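Local atomic coordinates of putative acetyltransferase Ta0821 (Thermoplasma acidophilum DSM 1728, PDB entry 3C26), a protein that is a putative GNAT-family acetyltransferase and so probably transfers acyl groups to an acceptor. Residues T42-D47 against T240-K245; P147-Q152 against Y253-S258; G213-F218 against R233-R238; D224-I229 against N249-V254. All blocks are in the same frame, centred on the assembly; numbering follows the deposited sequence.

Contact 1: residues T42-D47 against T240-K245. With EDO (1,2-ethanediol), chain F.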
loop_
_atom_site.group_PDB
_atom_site.type_symbol
_atom_site.label_atom_id
_atom_site.label_comp_id
_atom_site.label_asym_id
_atom_site.label_seq_id
_atom_site.Cartn_x
_atom_site.Cartn_y
_atom_site.Cartn_z
ATOM N N THR A 42 -1.354 7.265 -1.907
ATOM C CA THR A 42 -0.355 6.895 -0.892
ATOM C C THR A 42 1.043 7.484 -1.209
ATOM O O THR A 42 2.022 7.229 -0.499
ATOM C CB THR A 42 -0.277 5.360 -0.642
ATOM O OG1 THR A 42 0.288 4.703 -1.763
ATOM C CG2 THR A 42 -1.643 4.771 -0.303
ATOM N N GLY A 43 1.092 8.255 -2.298
ATOM C CA GLY A 43 2.270 8.961 -2.759
ATOM C C GLY A 43 1.939 10.320 -3.293
ATOM O O GLY A 43 0.756 10.709 -3.345
ATOM N N THR A 44 2.960 11.051 -3.747
ATOM C CA THR A 44 2.757 12.443 -4.132
ATOM C C THR A 44 3.268 12.803 -5.503
ATOM O O THR A 44 3.250 13.958 -5.908
ATOM C CB THR A 44 3.361 13.395 -3.082
ATOM O OG1 THR A 44 4.779 13.271 -3.080
ATOM C CG2 THR A 44 2.812 13.110 -1.694
HETATM N N MSE A 45 3.675 11.792 -6.255
HETATM C CA MSE A 45 4.141 12.036 -7.604
HETATM C C MSE A 45 3.055 12.651 -8.490
HETATM O O MSE A 45 3.330 13.489 -9.329
HETATM C CB MSE A 45 4.639 10.760 -8.265
HETATM C CG MSE A 45 5.407 11.028 -9.517
HETATM SE SE MSE A 45 6.569 9.554 -10.102
HETATM C CE MSE A 45 5.238 8.184 -10.467
ATOM N N ASP A 46 1.820 12.234 -8.281
ATOM C CA ASP A 46 0.696 12.725 -9.098
ATOM C C ASP A 46 0.442 14.185 -8.857
ATOM O O ASP A 46 0.137 14.928 -9.788
ATOM C CB ASP A 46 -0.622 11.926 -8.880
ATOM C CG ASP A 46 -0.682 10.638 -9.714
ATOM O OD1 ASP A 46 -1.142 10.700 -10.868
ATOM O OD2 ASP A 46 -0.211 9.573 -9.259
ATOM N N ASP A 47 0.580 14.593 -7.607
ATOM C CA ASP A 47 0.344 15.970 -7.226
ATOM C C ASP A 47 1.466 16.848 -7.750
ATOM O O ASP A 47 1.261 18.027 -8.048
ATOM C CB ASP A 47 0.305 16.139 -5.702
ATOM C CG ASP A 47 -0.823 15.338 -5.038
ATOM O OD1 ASP A 47 -2.006 15.513 -5.367
ATOM O OD2 ASP A 47 -0.492 14.511 -4.207
ATOM N N THR A 240 6.000 13.975 3.534
ATOM C CA THR A 240 6.386 12.704 2.902
ATOM C C THR A 240 7.886 12.640 2.634
ATOM O O THR A 240 8.499 13.518 1.967
ATOM C CB THR A 240 5.633 12.460 1.539
ATOM O OG1 THR A 240 4.216 12.780 1.655
ATOM C CG2 THR A 240 5.811 11.010 1.028
ATOM N N PHE A 241 8.455 11.571 3.170
ATOM C CA PHE A 241 9.862 11.262 2.991
ATOM C C PHE A 241 10.002 10.115 2.062
ATOM O O PHE A 241 9.382 9.073 2.240
ATOM C CB PHE A 241 10.526 10.870 4.302
ATOM C CG PHE A 241 10.470 11.936 5.353
ATOM C CD1 PHE A 241 9.344 12.064 6.156
ATOM C CD2 PHE A 241 11.525 12.829 5.537
ATOM C CE1 PHE A 241 9.275 13.027 7.120
ATOM C CE2 PHE A 241 11.448 13.806 6.521
ATOM C CZ PHE A 241 10.342 13.898 7.310
ATOM N N TYR A 242 10.842 10.356 1.053
ATOM C CA TYR A 242 11.282 9.337 0.109
ATOM C C TYR A 242 12.714 9.078 0.497
ATOM O O TYR A 242 13.569 9.928 0.330
ATOM C CB TYR A 242 11.165 9.842 -1.309
ATOM C CG TYR A 242 9.747 10.156 -1.761
ATOM C CD1 TYR A 242 9.158 11.385 -1.515
ATOM C CD2 TYR A 242 9.032 9.235 -2.469
ATOM C CE1 TYR A 242 7.911 11.672 -1.967
ATOM C CE2 TYR A 242 7.772 9.511 -2.944
ATOM C CZ TYR A 242 7.204 10.723 -2.680
ATOM O OH TYR A 242 5.917 10.947 -3.111
ATOM N N VAL A 243 12.949 7.912 1.073
ATOM C CA VAL A 243 14.238 7.582 1.690
ATOM C C VAL A 243 14.970 6.488 0.948
ATOM O O VAL A 243 14.404 5.487 0.620
ATOM C CB VAL A 243 14.060 7.187 3.179
ATOM C CG1 VAL A 243 15.411 6.972 3.858
ATOM C CG2 VAL A 243 13.298 8.264 3.937
ATOM N N ARG A 244 16.239 6.739 0.640
ATOM C CA ARG A 244 17.010 5.789 -0.111
ATOM C C ARG A 244 17.019 4.454 0.632
ATOM O O ARG A 244 17.233 4.392 1.831
ATOM C CB ARG A 244 18.434 6.301 -0.415
ATOM C CG ARG A 244 19.193 5.361 -1.396
ATOM C CD ARG A 244 20.668 5.639 -1.430
ATOM N NE ARG A 244 21.021 6.994 -1.843
ATOM C CZ ARG A 244 21.224 7.404 -3.091
ATOM N NH1 ARG A 244 21.051 6.608 -4.110
ATOM N NH2 ARG A 244 21.578 8.649 -3.305
ATOM N N LYS A 245 16.755 3.387 -0.106
ATOM C CA LYS A 245 16.629 2.015 0.463
ATOM C C LYS A 245 17.675 1.646 1.550
ATOM O O LYS A 245 17.332 1.151 2.655
ATOM C CB LYS A 245 16.639 1.003 -0.680
ATOM C CG LYS A 245 16.449 -0.422 -0.267
ATOM C CD LYS A 245 15.146 -0.585 0.422
ATOM C CE LYS A 245 14.631 -2.000 0.354
ATOM N NZ LYS A 245 13.349 -2.163 1.117
HETATM C C1 EDO F . 10.405 -1.632 0.656
HETATM O O1 EDO F . 11.428 -1.221 -0.275
HETATM C C2 EDO F . 9.028 -1.044 0.330
HETATM O O2 EDO F . 8.282 -1.923 -0.524
#
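The hydroxyl of T44 is gripped twice: OG1 lies 2.6 Å from OH of Y242, a short hydrogen bond in which either oxygen may be the donor, and it is also hydrogen-bonded to OD1 of D216 on the adjacent strand 214-221. It meets the tyrosine at the edge, in the plane of the ring, where the phenol oxygen projects. A chi1 of 67° sets OG1 between the backbone N and the carbonyl carbon, within bonding distance of Y242 OH. T44 occupies the N-cap position of helix 45-58, yet its side chain makes no capping bond.

The methyl branch of T44 packs beside a hydroxyl: CG2, anti to the carbonyl carbon, lies 3.6 Å from OG1 of T240 as the two threonine side chains slide past each other in opposite directions. The Y242 ring is stacked with F218 and meets W179 edge-to-face, contacts that probably limit its movement. At the other end of 240-245, NZ of K245 donates to O1 of an ethanediol at 2.6 Å, well apart from the threonine.

A valine in place of T44 would probably leave Y242 OH and the D216 carboxylate without the hydroxyl that joins them. With T44, Y242 and T240 all buried, the chemistry is consistent with a small internal polar network that helps hold the start of helix 45-58, part of the GNAT region, near strand 237-243, almost two hundred residues later in the chain.

Contact 2: residues P147-Q152 against Y253-S258. With EDO (1,2-ethanediol), chain H.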
loop_
_atom_site.group_PDB
_atom_site.type_symbol
_atom_site.label_atom_id
_atom_site.label_comp_id
_atom_site.label_asym_id
_atom_site.label_seq_id
_atom_site.Cartn_x
_atom_site.Cartn_y
_atom_site.Cartn_z
ATOM N N PRO A 147 11.888 3.852 -0.374
ATOM C CA PRO A 147 10.712 3.609 0.439
ATOM C C PRO A 147 10.072 4.920 0.874
ATOM O O PRO A 147 10.761 5.898 1.109
ATOM C CB PRO A 147 11.271 2.854 1.645
ATOM C CG PRO A 147 12.434 2.235 1.208
ATOM C CD PRO A 147 13.037 3.069 0.101
ATOM N N ILE A 148 8.743 4.918 0.943
ATOM C CA ILE A 148 7.936 6.129 1.202
ATOM C C ILE A 148 7.294 6.143 2.587
ATOM O O ILE A 148 6.632 5.210 2.956
ATOM C CB ILE A 148 6.801 6.210 0.196
ATOM C CG1 ILE A 148 7.324 6.319 -1.257
ATOM C CG2 ILE A 148 5.901 7.416 0.520
ATOM C CD1 ILE A 148 6.223 6.158 -2.357
ATOM N N TYR A 149 7.498 7.218 3.328
ATOM C CA TYR A 149 6.985 7.399 4.701
ATOM C C TYR A 149 6.188 8.650 4.752
ATOM O O TYR A 149 6.719 9.727 4.526
ATOM C CB TYR A 149 8.142 7.522 5.709
ATOM C CG TYR A 149 9.111 6.391 5.597
ATOM C CD1 TYR A 149 10.081 6.383 4.603
ATOM C CD2 TYR A 149 9.006 5.271 6.437
ATOM C CE1 TYR A 149 10.963 5.302 4.459
ATOM C CE2 TYR A 149 9.851 4.215 6.294
ATOM C CZ TYR A 149 10.854 4.244 5.311
ATOM O OH TYR A 149 11.700 3.158 5.169
ATOM N N THR A 150 4.897 8.508 5.029
ATOM C CA THR A 150 3.990 9.636 5.053
ATOM C C THR A 150 3.558 9.934 6.465
ATOM O O THR A 150 3.191 9.051 7.228
ATOM C CB THR A 150 2.721 9.455 4.151
ATOM O OG1 THR A 150 3.075 9.160 2.793
ATOM C CG2 THR A 150 1.889 10.736 4.127
ATOM N N PHE A 151 3.602 11.218 6.787
ATOM C CA PHE A 151 3.301 11.719 8.120
ATOM C C PHE A 151 2.250 12.780 8.090
ATOM O O PHE A 151 2.056 13.504 7.105
ATOM C CB PHE A 151 4.567 12.260 8.800
ATOM C CG PHE A 151 5.560 11.189 9.136
ATOM C CD1 PHE A 151 5.489 10.525 10.333
ATOM C CD2 PHE A 151 6.517 10.796 8.214
ATOM C CE1 PHE A 151 6.369 9.487 10.622
ATOM C CE2 PHE A 151 7.412 9.740 8.491
ATOM C CZ PHE A 151 7.341 9.105 9.686
ATOM N N GLN A 152 1.530 12.850 9.187
ATOM C CA GLN A 152 0.530 13.884 9.307
ATOM C C GLN A 152 1.119 14.853 10.241
ATOM O O GLN A 152 1.137 14.648 11.455
ATOM C CB GLN A 152 -0.870 13.420 9.698
ATOM C CG GLN A 152 -0.988 12.274 10.634
ATOM C CD GLN A 152 -2.400 11.696 10.611
ATOM O OE1 GLN A 152 -3.152 11.924 9.676
ATOM N NE2 GLN A 152 -2.741 10.931 11.615
ATOM N N TYR A 253 9.902 2.099 11.126
ATOM C CA TYR A 253 8.681 1.894 10.368
ATOM C C TYR A 253 9.030 1.113 9.139
ATOM O O TYR A 253 10.060 1.338 8.527
ATOM C CB TYR A 253 8.083 3.210 9.896
ATOM C CG TYR A 253 8.556 4.387 10.663
ATOM C CD1 TYR A 253 9.725 5.043 10.288
ATOM C CD2 TYR A 253 7.870 4.842 11.770
ATOM C CE1 TYR A 253 10.202 6.114 10.983
ATOM C CE2 TYR A 253 8.349 5.941 12.481
ATOM C CZ TYR A 253 9.510 6.567 12.073
ATOM O OH TYR A 253 10.003 7.654 12.765
ATOM N N VAL A 254 8.158 0.182 8.799
ATOM C CA VAL A 254 8.261 -0.569 7.571
ATOM C C VAL A 254 7.257 0.004 6.553
ATOM O O VAL A 254 6.052 -0.123 6.746
ATOM C CB VAL A 254 7.920 -2.012 7.810
ATOM C CG1 VAL A 254 7.936 -2.799 6.504
ATOM C CG2 VAL A 254 8.862 -2.605 8.843
ATOM N N PRO A 255 7.746 0.626 5.459
ATOM C CA PRO A 255 6.812 1.176 4.497
ATOM C C PRO A 255 6.123 0.107 3.654
ATOM O O PRO A 255 6.639 -0.982 3.446
ATOM C CB PRO A 255 7.714 2.031 3.622
ATOM C CG PRO A 255 8.956 1.154 3.514
ATOM C CD PRO A 255 9.106 0.517 4.883
ATOM N N ALA A 256 4.942 0.452 3.196
ATOM C CA ALA A 256 4.137 -0.414 2.372
ATOM C C ALA A 256 4.546 -0.260 0.928
ATOM O O ALA A 256 4.351 -1.160 0.117
ATOM C CB ALA A 256 2.682 -0.090 2.524
ATOM N N SER A 257 5.181 0.844 0.611
ATOM C CA SER A 257 5.565 1.031 -0.754
ATOM C C SER A 257 6.779 1.906 -0.937
ATOM O O SER A 257 7.266 2.518 -0.015
ATOM C CB SER A 257 4.393 1.608 -1.553
ATOM O OG SER A 257 4.210 2.982 -1.263
ATOM N N SER A 258 7.241 1.918 -2.169
ATOM C CA SER A 258 8.436 2.655 -2.544
ATOM C C SER A 258 8.374 3.281 -3.937
ATOM O O SER A 258 7.540 2.931 -4.788
ATOM C CB SER A 258 9.695 1.773 -2.434
ATOM O OG SER A 258 9.867 0.846 -3.495
HETATM C C1 EDO H . 2.974 -2.817 -1.988
HETATM O O1 EDO H . 2.424 -1.516 -1.718
HETATM C C2 EDO H . 3.786 -2.772 -3.268
HETATM O O2 EDO H . 4.927 -2.030 -2.898
HETATM O O HOH W 1 4.792 3.338 1.948
HETATM O O HOH W 2 12.055 1.177 6.895
#
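The rings of Y149 and F151, on strand 141-153, touch Y253 and P255 of the loop. CZ of F151 lies over one face of the Y253 ring, offset toward the rim, in an edge-to-face pair whose centroids are 5.7 Å apart and whose planes stand at 80°. The Y149 ring carries CB of P255 over one face, 4.0 Å above its plane and again near the rim, while O of Y253 and water 2 lie at its edge, in plane. That water is 2.7 Å from OH of Y149 and donates to the same carbonyl oxygen of Y253, linking phenol and loop backbone. A leucine in place of Y149 would probably leave water 2 without its phenol partner and P255 without the flat surface against which it packs.

Further along, packing is tight: CB of P147 and CG of P255 approach to 3.4 Å, closer than usual van der Waals contact. The backbones join where I148 N donates to S257 O, at 3.0 Å and with an N-H...O angle of 163°. Water 1 adds a second bridge, donating to I148 O at 2.8 Å and accepting from S257 N. P147 and S258 then form an antiparallel non-hydrogen-bonded pair, and OG of S258 is hydrogen-bonded to OE2 of E145. F151 and Y253 also pack on Y253 and F151 of the second subunit. Strand 258-265, starting here, runs antiparallel between 119-125 and 141-153, consistent with the GNAT fold, in which the last strand inserts between the fifth and sixth.

Contact 3: residues G213-F218 against R233-R238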
loop_
_atom_site.group_PDB
_atom_site.type_symbol
_atom_site.label_atom_id
_atom_site.label_comp_id
_atom_site.label_asym_id
_atom_site.label_seq_id
_atom_site.Cartn_x
_atom_site.Cartn_y
_atom_site.Cartn_z
ATOM N N GLY A 213 -0.016 22.803 0.865
ATOM C CA GLY A 213 -0.626 21.656 1.528
ATOM C C GLY A 213 0.368 20.638 2.121
ATOM O O GLY A 213 0.015 19.767 2.917
ATOM N N GLY A 214 1.624 20.795 1.802
ATOM C CA GLY A 214 2.636 19.877 2.348
ATOM C C GLY A 214 4.045 20.087 1.874
ATOM O O GLY A 214 4.377 21.122 1.313
ATOM N N ILE A 215 4.870 19.058 2.119
ATOM C CA ILE A 215 6.292 19.083 1.799
ATOM C C ILE A 215 6.765 17.688 1.531
ATOM O O ILE A 215 6.388 16.740 2.222
ATOM C CB ILE A 215 7.179 19.652 2.964
ATOM C CG1 ILE A 215 6.647 20.987 3.481
ATOM C CG2 ILE A 215 8.649 19.812 2.538
ATOM C CD1 ILE A 215 7.231 21.403 4.838
ATOM N N ASP A 216 7.514 17.558 0.442
ATOM C CA ASP A 216 8.167 16.318 0.105
ATOM C C ASP A 216 9.666 16.479 0.373
ATOM O O ASP A 216 10.242 17.520 0.055
ATOM C CB ASP A 216 7.991 15.980 -1.405
ATOM C CG ASP A 216 6.534 15.709 -1.827
ATOM O OD1 ASP A 216 5.749 15.111 -1.075
ATOM O OD2 ASP A 216 6.174 16.078 -2.958
ATOM N N LEU A 217 10.261 15.450 0.980
ATOM C CA LEU A 217 11.680 15.371 1.253
ATOM C C LEU A 217 12.242 14.086 0.725
ATOM O O LEU A 217 11.744 13.012 1.025
ATOM C CB LEU A 217 11.995 15.519 2.777
ATOM C CG LEU A 217 11.362 16.794 3.402
ATOM C CD1 LEU A 217 9.996 16.518 4.032
ATOM C CD2 LEU A 217 12.311 17.414 4.444
ATOM N N PHE A 218 13.269 14.206 -0.095
ATOM C CA PHE A 218 13.986 13.071 -0.631
ATOM C C PHE A 218 15.317 12.901 0.093
ATOM O O PHE A 218 16.265 13.674 -0.077
ATOM C CB PHE A 218 14.251 13.246 -2.111
ATOM C CG PHE A 218 13.073 13.064 -2.948
ATOM C CD1 PHE A 218 12.069 14.018 -2.984
ATOM C CD2 PHE A 218 12.913 11.893 -3.679
ATOM C CE1 PHE A 218 10.960 13.834 -3.774
ATOM C CE2 PHE A 218 11.790 11.707 -4.503
ATOM C CZ PHE A 218 10.818 12.656 -4.529
ATOM N N ARG A 233 9.189 15.561 10.623
ATOM C CA ARG A 233 7.878 14.950 10.353
ATOM C C ARG A 233 6.739 15.815 10.885
ATOM O O ARG A 233 5.586 15.695 10.460
ATOM C CB ARG A 233 7.762 13.557 10.990
ATOM C CG ARG A 233 7.741 13.573 12.500
ATOM C CD ARG A 233 7.262 12.247 13.075
ATOM N NE ARG A 233 7.406 12.211 14.525
ATOM C CZ ARG A 233 6.532 12.703 15.409
ATOM N NH1 ARG A 233 5.404 13.285 15.042
ATOM N NH2 ARG A 233 6.807 12.616 16.694
ATOM N N SER A 234 7.091 16.710 11.788
ATOM C CA SER A 234 6.100 17.510 12.528
ATOM C C SER A 234 5.629 18.742 11.800
ATOM O O SER A 234 4.716 19.452 12.234
ATOM C CB SER A 234 6.683 17.941 13.877
ATOM O OG SER A 234 6.895 16.802 14.679
HETATM N N MSE A 235 6.276 19.008 10.698
HETATM C CA MSE A 235 5.947 20.173 9.934
HETATM C C MSE A 235 4.508 20.076 9.510
HETATM O O MSE A 235 3.899 19.009 9.497
HETATM C CB MSE A 235 6.875 20.319 8.748
HETATM C CG MSE A 235 8.282 20.629 9.222
HETATM SE SE MSE A 235 9.534 21.030 7.810
HETATM C CE MSE A 235 9.444 19.275 6.939
ATOM N N ASN A 236 3.990 21.212 9.105
ATOM C CA ASN A 236 2.577 21.336 8.766
ATOM C C ASN A 236 2.144 20.794 7.389
ATOM O O ASN A 236 2.763 21.033 6.343
ATOM C CB ASN A 236 2.141 22.793 8.903
ATOM C CG ASN A 236 0.863 22.923 9.618
ATOM O OD1 ASN A 236 0.597 22.164 10.557
ATOM N ND2 ASN A 236 0.043 23.887 9.209
ATOM N N GLY A 237 1.024 20.081 7.439
ATOM C CA GLY A 237 0.412 19.476 6.275
ATOM C C GLY A 237 0.914 18.086 6.026
ATOM O O GLY A 237 1.391 17.404 6.935
ATOM N N ARG A 238 0.815 17.653 4.772
ATOM C CA ARG A 238 1.282 16.341 4.449
ATOM C C ARG A 238 2.810 16.315 4.262
ATOM O O ARG A 238 3.362 16.952 3.359
ATOM C CB ARG A 238 0.606 15.805 3.212
ATOM C CG ARG A 238 0.996 14.332 2.905
ATOM C CD ARG A 238 0.313 13.899 1.594
ATOM N NE ARG A 238 0.546 12.485 1.312
ATOM C CZ ARG A 238 -0.082 11.771 0.377
ATOM N NH1 ARG A 238 -0.993 12.331 -0.412
ATOM N NH2 ARG A 238 0.211 10.491 0.232
HETATM O O HOH W 3 4.008 15.487 0.882
#
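The selenomethionine side chain of M235 reaches across to I215 and L217. Its CB is 4.1 Å from CD1 of I215, and SE comes to 3.8 Å from that same methyl. The chain bends at the CG-SE bond (chi3 -63°), which places CE in touch with two methyls, 3.7 Å from I215 CD1 and 4.0 Å from L217 CD1. I215 is crossed at about a right angle, whereas L217 is met tip to tip, both pairs being apolar.

The backbones pair beside this patch. R238 N donates to G213 O at 2.9 Å (163° at the hydrogen), and R238 O receives I215 N at 2.9 Å (165°), so R238 is gripped by the residues flanking G214, its parallel bridge partner. G214 CA passes only 3.2 Å from R238 O; a side-chain carbon on G214 would clash with that oxygen, and one on G237 with G213 O, which is consistent with glycine at both. The backbone angles of G237 would in any case push a CB against the carbonyl O of the residue before.

The long side chain of R238 leads away to the carbonyl of D41. In the fold, strands 214-221 and 237-243 are parallel neighbours joined through helix 225-232, a beta-alpha-beta unit, and this contact marks the start of their pairing, with strand 204-211 flanking 214-221 on its other edge.

Contact 4: residues D224-I229 against N249-V254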
loop_
_atom_site.group_PDB
_atom_site.type_symbol
_atom_site.label_atom_id
_atom_site.label_comp_id
_atom_site.label_asym_id
_atom_site.label_seq_id
_atom_site.Cartn_x
_atom_site.Cartn_y
_atom_site.Cartn_z
ATOM N N ASP A 224 22.129 9.707 10.093
ATOM C CA ASP A 224 21.056 9.293 11.024
ATOM C C ASP A 224 19.668 9.679 10.520
ATOM O O ASP A 224 19.078 10.678 10.950
ATOM C CB ASP A 224 21.303 9.881 12.420
ATOM C CG ASP A 224 20.252 9.477 13.423
ATOM O OD1 ASP A 224 19.409 8.614 13.114
ATOM O OD2 ASP A 224 20.267 10.057 14.518
ATOM N N ALA A 225 19.151 8.856 9.616
ATOM C CA ALA A 225 17.850 9.159 8.975
ATOM C C ALA A 225 16.706 9.167 9.980
ATOM O O ALA A 225 15.803 9.987 9.884
ATOM C CB ALA A 225 17.538 8.197 7.794
ATOM N N SER A 226 16.749 8.270 10.960
ATOM C CA SER A 226 15.676 8.269 11.995
ATOM C C SER A 226 15.516 9.643 12.640
ATOM O O SER A 226 14.414 10.151 12.799
ATOM C CB SER A 226 15.947 7.254 13.103
ATOM O OG SER A 226 15.893 5.945 12.583
ATOM N N SER A 227 16.639 10.249 13.007
ATOM C CA SER A 227 16.589 11.559 13.701
ATOM C C SER A 227 16.122 12.647 12.774
ATOM O O SER A 227 15.396 13.574 13.165
ATOM C CB SER A 227 17.956 11.967 14.271
ATOM O OG SER A 227 18.238 11.250 15.447
ATOM N N PHE A 228 16.560 12.534 11.528
ATOM C CA PHE A 228 16.165 13.516 10.516
ATOM C C PHE A 228 14.636 13.485 10.328
ATOM O O PHE A 228 13.950 14.511 10.266
ATOM C CB PHE A 228 16.894 13.288 9.181
ATOM C CG PHE A 228 16.590 14.346 8.178
ATOM C CD1 PHE A 228 17.332 15.513 8.135
ATOM C CD2 PHE A 228 15.485 14.216 7.324
ATOM C CE1 PHE A 228 17.003 16.530 7.229
ATOM C CE2 PHE A 228 15.143 15.214 6.446
ATOM C CZ PHE A 228 15.900 16.381 6.402
ATOM N N ILE A 229 14.089 12.292 10.269
ATOM C CA ILE A 229 12.650 12.163 10.077
ATOM C C ILE A 229 11.895 12.619 11.304
ATOM O O ILE A 229 10.869 13.286 11.218
ATOM C CB ILE A 229 12.253 10.717 9.766
ATOM C CG1 ILE A 229 12.631 10.391 8.327
ATOM C CG2 ILE A 229 10.783 10.530 9.960
ATOM C CD1 ILE A 229 12.622 8.960 8.060
ATOM N N ASN A 249 16.529 0.947 5.691
ATOM C CA ASN A 249 16.733 -0.344 6.304
ATOM C C ASN A 249 16.977 -0.173 7.789
ATOM O O ASN A 249 16.761 -1.075 8.578
ATOM C CB ASN A 249 17.879 -1.096 5.589
ATOM C CG ASN A 249 17.494 -1.553 4.171
ATOM O OD1 ASN A 249 16.316 -1.669 3.835
ATOM N ND2 ASN A 249 18.489 -1.820 3.349
ATOM N N GLY A 250 17.383 1.020 8.182
ATOM C CA GLY A 250 17.690 1.312 9.594
ATOM C C GLY A 250 16.585 2.104 10.305
ATOM O O GLY A 250 16.733 2.550 11.431
ATOM N N LEU A 251 15.449 2.243 9.653
ATOM C CA LEU A 251 14.308 2.965 10.240
ATOM C C LEU A 251 13.336 1.979 10.925
ATOM O O LEU A 251 13.203 0.854 10.482
ATOM C CB LEU A 251 13.555 3.764 9.162
ATOM C CG LEU A 251 14.241 5.002 8.590
ATOM C CD1 LEU A 251 13.431 5.586 7.403
ATOM C CD2 LEU A 251 14.483 6.068 9.635
ATOM N N PRO A 252 12.643 2.396 12.004
ATOM C CA PRO A 252 11.673 1.472 12.652
ATOM C C PRO A 252 10.418 1.142 11.849
ATOM O O PRO A 252 9.908 0.043 11.908
ATOM C CB PRO A 252 11.235 2.232 13.918
ATOM C CG PRO A 252 11.636 3.638 13.707
ATOM C CD PRO A 252 12.905 3.566 12.854
ATOM N N TYR A 253 9.902 2.099 11.126
ATOM C CA TYR A 253 8.681 1.894 10.368
ATOM C C TYR A 253 9.030 1.113 9.139
ATOM O O TYR A 253 10.060 1.338 8.527
ATOM C CB TYR A 253 8.083 3.210 9.896
ATOM C CG TYR A 253 8.556 4.387 10.663
ATOM C CD1 TYR A 253 9.725 5.043 10.288
ATOM C CD2 TYR A 253 7.870 4.842 11.770
ATOM C CE1 TYR A 253 10.202 6.114 10.983
ATOM C CE2 TYR A 253 8.349 5.941 12.481
ATOM C CZ TYR A 253 9.510 6.567 12.073
ATOM O OH TYR A 253 10.003 7.654 12.765
ATOM N N VAL A 254 8.158 0.182 8.799
ATOM C CA VAL A 254 8.261 -0.569 7.571
ATOM C C VAL A 254 7.257 0.004 6.553
ATOM O O VAL A 254 6.052 -0.123 6.746
ATOM C CB VAL A 254 7.920 -2.012 7.810
ATOM C CG1 VAL A 254 7.936 -2.799 6.504
ATOM C CG2 VAL A 254 8.862 -2.605 8.843
HETATM O O HOH W 4 12.344 8.367 12.987
#
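L251 is pressed tightly against the first turns of helix 225-232, its two methyls each finding a different partner. CD1 meets CD1 of I229 tip to tip at 3.5 Å, while CD2 lies 3.3 Å from OG of S226 and 3.4 Å from the backbone N of S226. A chi1 of -71° places CG anti to the carbonyl carbon, and from there the two methyls reach the helix. CB of A225 is a more distant neighbour of CD2, at 4.2 Å.

D224 is the N-cap residue of this helix, its OD1 accepting a weak bond from S227 N. OD2 takes a short bond, 2.5 Å, from OG of S227, which approaches from above the carboxylate plane. The loop 249-254, between helix 245-248 and strand 258-265, packs against the helix of the beta-alpha-beta unit.

No direct hydrogen bond joins the two segments; on the looser side water 4 bridges them, donating to S226 O at 2.7 Å and hydrogen-bonded to Y253 OH at 2.5 Å, the donor undecided. The Y253 ring has CG of P252 3.9 Å above its centre. G250, touching only at the margin, is exposed to solvent. The loop also meets the second subunit, where NE2 of Q152 is hydrogen-bonded to L251 O.

How the contacts relate
Contact 1 is buried and the most central, its centre about 9 Å from that of the chain, and depends on buried hydroxyls; contact 4, its centre about 22 Å from the same point, is partly buried apolar packing plus a water. Contacts 1 and 3 both use strand 237-243, where T240 O and Y242 N pair with the backbone of L217, while D216 of contact 3 shares the hydroxyl of T44. Contact 2, also buried, flanks that strand's other edge: F241 O lies 2.9 Å from Y149 N, a probable hydrogen bond. Contacts 2 and 4 share Y253 and V254 and both reach the second subunit. Partly buried contact 3 combines two backbone hydrogen bonds with apolar packing of M235, whereas contact 2 mixes rings, prolines and waters.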